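Local coordinates for DNA ligase D 3'-phosphoesterase domain-containing protein (Methanocella paludicola, PDB 5DMP) that probably removes blocking phosphoester groups from the 3' ends of broken DNA strands during archaeal non-homologous end joining, at residues A[14-22]-A[30-38]. Residues are numbered along the deposited sequence; the frame is centred on the assembly and turned at random.
Sequences SHLHYDLRL and SWAVPKGPS. With VN4 (oxido(dioxo)vanadium), chain J.
CD1 of the Y18 ring comes obliquely within 3.4 Å of G36 CA, in the type I turn from V33 to G36, where the backbone angles call for glycine. CG of Y18 stands beside its own backbone N (chi1 -67°), which carries the ring across the turn. Y18 N and G36 N both donate to V33 O, from opposite faces of its carbonyl plane, so strand pairing and turn closure share one acceptor. V33 N returns a short, nearly straight bond of 2.6 Å to Y18 O. Two residues further along this antiparallel hairpin, L20 and W31 exchange both backbone bonds. W31 is on the same face of the sheet as L20 and Y18: its CE3 lies 4.3 Å from L20 CD2, and CZ3 meets L22 CD1 obliquely at 4.2 Å. W132 packs edge-to-face with it, and F134 touches L20 and V33.

The other face carries D19, R21 and S30. R21 NH1 gives S30 OG an in-plane bond of 3.0 Å, while Q9 takes NE and H11 grips D19 OD2. R21 NH2 lies 3.6 Å from O3 of the bound oxido(dioxo)vanadium, to which H53 and Y57 are hydrogen-bonded. A leucine in place of R21 would probably leave S30 OG and Q9 without their guanidinium partner and take a positive charge from beside the vanadium group. One hairpin thus joins an apolar core to a polar anion pocket, consistent with binding phosphate at a DNA end.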
ATOM      1  N   SER A  14      -2.486  13.050  11.969  1.00 69.92           N
ATOM      2  CA  SER A  14      -2.591  12.920  13.425  1.00 72.05           C
ATOM      3  C   SER A  14      -1.358  12.153  13.930  1.00 79.29           C
ATOM      4  O   SER A  14      -0.530  12.680  14.712  1.00 70.44           O
ATOM      5  CB  SER A  14      -3.856  12.141  13.792  1.00 73.42           C
ATOM      6  OG  SER A  14      -4.854  12.261  12.794  1.00 74.14           O
ATOM      7  N   HIS A  15      -1.236  10.912  13.447  1.00 70.40           N
ATOM      8  CA  HIS A  15      -0.002  10.145  13.575  1.00 57.90           C
ATOM      9  C   HIS A  15       0.567   9.885  12.171  1.00 56.67           C
ATOM     10  O   HIS A  15      -0.140  10.029  11.148  1.00 58.02           O
ATOM     11  N   LEU A  16       1.847   9.530  12.134  1.00 45.53           N
ATOM     12  CA  LEU A  16       2.505   9.104  10.906  1.00 47.87           C
ATOM     13  C   LEU A  16       1.901   7.744  10.462  1.00 49.44           C
ATOM     14  O   LEU A  16       1.824   6.818  11.272  1.00 44.60           O
ATOM     15  CB  LEU A  16       4.007   9.009  11.172  1.00 52.06           C
ATOM     16  CG  LEU A  16       4.980   8.856  10.008  1.00 64.88           C
ATOM     17  CD1 LEU A  16       6.419   9.044  10.477  1.00 65.27           C
ATOM     18  CD2 LEU A  16       4.806   7.493   9.380  1.00 66.36           C
ATOM     19  N   HIS A  17       1.428   7.623   9.219  1.00 34.05           N
ATOM     20  CA  HIS A  17       1.005   6.344   8.718  1.00 33.78           C
ATOM     21  C   HIS A  17       1.212   6.248   7.196  1.00 32.62           C
ATOM     22  O   HIS A  17       1.671   7.202   6.554  1.00 34.21           O
ATOM     23  CB  HIS A  17      -0.479   6.064   9.058  1.00 37.58           C
ATOM     24  CG  HIS A  17      -1.446   6.996   8.365  1.00 34.50           C
ATOM     25  ND1 HIS A  17      -1.661   8.279   8.795  1.00 38.92           N
ATOM     26  CD2 HIS A  17      -2.179   6.851   7.237  1.00 32.23           C
ATOM     27  CE1 HIS A  17      -2.545   8.875   8.000  1.00 38.11           C
ATOM     28  NE2 HIS A  17      -2.854   8.037   7.028  1.00 39.50           N
ATOM     29  N   TYR A  18       0.956   5.077   6.640  1.00 28.65           N
ATOM     30  CA  TYR A  18       1.175   4.887   5.211  1.00 29.81           C
ATOM     31  C   TYR A  18      -0.209   4.591   4.656  1.00 35.22           C
ATOM     32  O   TYR A  18      -1.073   4.068   5.379  1.00 40.89           O
ATOM     33  CB  TYR A  18       2.191   3.784   4.915  1.00 27.17           C
ATOM     34  CG  TYR A  18       3.586   4.166   5.379  1.00 30.07           C
ATOM     35  CD1 TYR A  18       3.907   4.211   6.762  1.00 29.32           C
ATOM     36  CD2 TYR A  18       4.599   4.427   4.449  1.00 30.16           C
ATOM     37  CE1 TYR A  18       5.197   4.572   7.170  1.00 31.52           C
ATOM     38  CE2 TYR A  18       5.904   4.786   4.840  1.00 30.51           C
ATOM     39  CZ  TYR A  18       6.183   4.854   6.209  1.00 32.44           C
ATOM     40  OH  TYR A  18       7.476   5.206   6.608  1.00 30.59           O
ATOM     41  N   ASP A  19      -0.477   5.014   3.432  1.00 29.95           N
ATOM     42  CA  ASP A  19      -1.737   4.641   2.782  1.00 28.99           C
ATOM     43  C   ASP A  19      -1.355   3.813   1.605  1.00 26.44           C
ATOM     44  O   ASP A  19      -0.654   4.279   0.679  1.00 27.24           O
ATOM     45  CB  ASP A  19      -2.469   5.885   2.303  1.00 32.71           C
ATOM     46  CG  ASP A  19      -2.945   6.719   3.471  1.00 38.63           C
ATOM     47  OD1 ASP A  19      -3.734   6.123   4.231  1.00 40.62           O
ATOM     48  OD2 ASP A  19      -2.502   7.882   3.622  1.00 40.28           O
ATOM     49  N   LEU A  20      -1.835   2.575   1.589  1.00 25.35           N
ATOM     50  CA  LEU A  20      -1.613   1.709   0.449  1.00 25.39           C
ATOM     51  C   LEU A  20      -2.833   1.757  -0.497  1.00 24.91           C
ATOM     52  O   LEU A  20      -3.968   1.669  -0.017  1.00 25.69           O
ATOM     53  CB  LEU A  20      -1.519   0.226   0.936  1.00 23.60           C
ATOM     54  CG  LEU A  20      -1.611  -0.832  -0.140  1.00 23.90           C
ATOM     55  CD1 LEU A  20      -0.300  -0.813  -1.016  1.00 22.97           C
ATOM     56  CD2 LEU A  20      -1.714  -2.183   0.590  1.00 28.85           C
ATOM     57  N   ARG A  21      -2.602   1.830  -1.818  1.00 23.67           N
ATOM     58  CA  ARG A  21      -3.805   1.840  -2.718  1.00 24.25           C
ATOM     59  C   ARG A  21      -3.557   0.996  -3.927  1.00 24.76           C
ATOM     60  O   ARG A  21      -2.431   0.901  -4.470  1.00 24.00           O
ATOM     61  CB  ARG A  21      -4.122   3.328  -3.179  1.00 23.73           C
ATOM     62  CG  ARG A  21      -3.862   4.363  -2.138  1.00 22.53           C
ATOM     63  CD  ARG A  21      -4.385   5.781  -2.687  1.00 23.84           C
ATOM     64  NE  ARG A  21      -3.991   6.800  -1.746  1.00 24.96           N
ATOM     65  CZ  ARG A  21      -4.624   7.139  -0.630  1.00 26.04           C
ATOM     66  NH1 ARG A  21      -5.769   6.541  -0.254  1.00 29.81           N
ATOM     67  NH2 ARG A  21      -4.131   8.056   0.123  1.00 28.63           N
ATOM     68  N   LEU A  22      -4.596   0.309  -4.361  1.00 22.22           N
ATOM     69  CA  LEU A  22      -4.455  -0.502  -5.526  1.00 22.66           C
ATOM     70  C   LEU A  22      -5.638  -0.168  -6.474  1.00 24.43           C
ATOM     71  O   LEU A  22      -6.820  -0.196  -6.035  1.00 26.39           O
ATOM     72  CB  LEU A  22      -4.616  -2.018  -5.180  1.00 24.65           C
ATOM     73  CG  LEU A  22      -3.531  -2.573  -4.223  1.00 23.35           C
ATOM     74  CD1 LEU A  22      -3.968  -3.989  -3.815  1.00 29.25           C
ATOM     75  CD2 LEU A  22      -2.178  -2.589  -4.956  1.00 23.31           C
ATOM     76  N   SER A  30      -8.225   1.577  -0.966  1.00 25.03           N
ATOM     77  CA  SER A  30      -7.218   2.194  -0.121  1.00 25.65           C
ATOM     78  C   SER A  30      -7.267   1.543   1.265  1.00 30.02           C
ATOM     79  O   SER A  30      -8.338   1.216   1.763  1.00 28.97           O
ATOM     80  CB  SER A  30      -7.493   3.686   0.014  1.00 24.09           C
ATOM     81  OG  SER A  30      -7.351   4.268  -1.308  1.00 25.77           O
ATOM     82  N   TRP A  31      -6.119   1.499   1.915  1.00 24.15           N
ATOM     83  CA  TRP A  31      -6.014   1.052   3.299  1.00 26.12           C
ATOM     84  C   TRP A  31      -5.012   1.937   4.002  1.00 30.31           C
ATOM     85  O   TRP A  31      -3.961   2.311   3.413  1.00 28.28           O
ATOM     86  CB  TRP A  31      -5.456  -0.377   3.348  1.00 25.07           C
ATOM     87  CG  TRP A  31      -6.326  -1.506   2.827  1.00 26.89           C
ATOM     88  CD1 TRP A  31      -7.092  -2.392   3.613  1.00 25.99           C
ATOM     89  CD2 TRP A  31      -6.490  -1.943   1.469  1.00 25.58           C
ATOM     90  NE1 TRP A  31      -7.711  -3.313   2.781  1.00 28.55           N
ATOM     91  CE2 TRP A  31      -7.373  -3.067   1.477  1.00 26.49           C
ATOM     92  CE3 TRP A  31      -5.984  -1.501   0.217  1.00 25.89           C
ATOM     93  CZ2 TRP A  31      -7.743  -3.758   0.287  1.00 28.23           C
ATOM     94  CZ3 TRP A  31      -6.369  -2.132  -0.933  1.00 28.98           C
ATOM     95  CH2 TRP A  31      -7.290  -3.253  -0.909  1.00 29.19           C
ATOM     96  N   ALA A  32      -5.260   2.238   5.277  1.00 25.65           N
ATOM     97  CA  ALA A  32      -4.248   2.928   6.063  1.00 27.67           C
ATOM     98  C   ALA A  32      -3.399   1.877   6.776  1.00 30.37           C
ATOM     99  O   ALA A  32      -3.947   0.995   7.452  1.00 33.27           O
ATOM    100  CB  ALA A  32      -4.909   3.854   7.090  1.00 30.87           C
ATOM    101  N   VAL A  33      -2.084   1.999   6.671  1.00 27.55           N
ATOM    102  CA  VAL A  33      -1.182   1.003   7.230  1.00 28.45           C
ATOM    103  C   VAL A  33      -0.278   1.719   8.204  1.00 31.90           C
ATOM    104  O   VAL A  33       0.747   2.310   7.811  1.00 32.09           O
ATOM    105  CB  VAL A  33      -0.367   0.281   6.093  1.00 29.41           C
ATOM    106  CG1 VAL A  33       0.549  -0.806   6.723  1.00 26.48           C
ATOM    107  CG2 VAL A  33      -1.357  -0.331   5.067  1.00 29.41           C
ATOM    108  N   PRO A  34      -0.644   1.712   9.500  1.00 35.89           N
ATOM    109  CA  PRO A  34       0.097   2.508  10.501  1.00 36.41           C
ATOM    110  C   PRO A  34       1.596   2.435  10.447  1.00 37.34           C
ATOM    111  O   PRO A  34       2.232   3.513  10.419  1.00 46.89           O
ATOM    112  CB  PRO A  34      -0.453   1.997  11.851  1.00 37.25           C
ATOM    113  CG  PRO A  34      -1.880   1.743  11.495  1.00 39.01           C
ATOM    114  CD  PRO A  34      -1.914   1.203  10.059  1.00 34.74           C
ATOM    115  N   LYS A  35       2.191   1.246  10.339  1.00 33.60           N
ATOM    116  CA  LYS A  35       3.677   1.159  10.412  1.00 36.49           C
ATOM    117  C   LYS A  35       4.292   0.943   9.020  1.00 37.60           C
ATOM    118  O   LYS A  35       5.524   0.784   8.842  1.00 35.60           O
ATOM    119  CB  LYS A  35       4.104  -0.035  11.287  1.00 40.54           C
ATOM    120  CG  LYS A  35       3.704   0.065  12.776  1.00 48.26           C
ATOM    121  CD  LYS A  35       4.589  -0.842  13.653  1.00 55.69           C
ATOM    122  CE  LYS A  35       6.058  -0.370  13.607  1.00 63.01           C
ATOM    123  NZ  LYS A  35       7.180  -1.381  13.719  1.00 73.67           N
ATOM    124  N   GLY A  36       3.451   0.990   8.006  1.00 32.12           N
ATOM    125  CA  GLY A  36       4.021   0.801   6.639  1.00 31.05           C
ATOM    126  C   GLY A  36       4.335  -0.656   6.290  1.00 33.15           C
ATOM    127  O   GLY A  36       4.148  -1.587   7.142  1.00 34.66           O
ATOM    128  N   PRO A  37       4.768  -0.916   5.032  1.00 28.77           N
ATOM    129  CA  PRO A  37       5.003  -2.274   4.591  1.00 28.85           C
ATOM    130  C   PRO A  37       6.242  -2.818   5.299  1.00 30.64           C
ATOM    131  O   PRO A  37       7.094  -2.013   5.749  1.00 33.05           O
ATOM    132  CB  PRO A  37       5.316  -2.127   3.101  1.00 28.42           C
ATOM    133  CG  PRO A  37       5.789  -0.713   2.941  1.00 28.77           C
ATOM    134  CD  PRO A  37       5.003   0.094   3.949  1.00 28.85           C
ATOM    135  N   SER A  38       6.294  -4.133   5.416  1.00 29.56           N
ATOM    136  CA  SER A  38       7.532  -4.766   5.864  1.00 33.29           C
ATOM    137  C   SER A  38       7.981  -5.719   4.766  1.00 32.64           C
ATOM    138  O   SER A  38       7.149  -6.398   4.117  1.00 32.84           O
ATOM    139  CB  SER A  38       7.310  -5.475   7.229  1.00 31.52           C
ATOM    140  OG  SER A  38       8.462  -6.260   7.557  1.00 30.63           O
TER
HETATM  141  V   VN4 J 209      -5.872  10.546   2.092  1.00 64.29           V
HETATM  142  O1  VN4 J 209      -7.300  11.540   1.282  1.00 56.12           O
HETATM  143  O2  VN4 J 209      -4.236  11.540   1.822  1.00 46.00           O
HETATM  144  O3  VN4 J 209      -6.185   8.891   2.966  1.00 58.94           O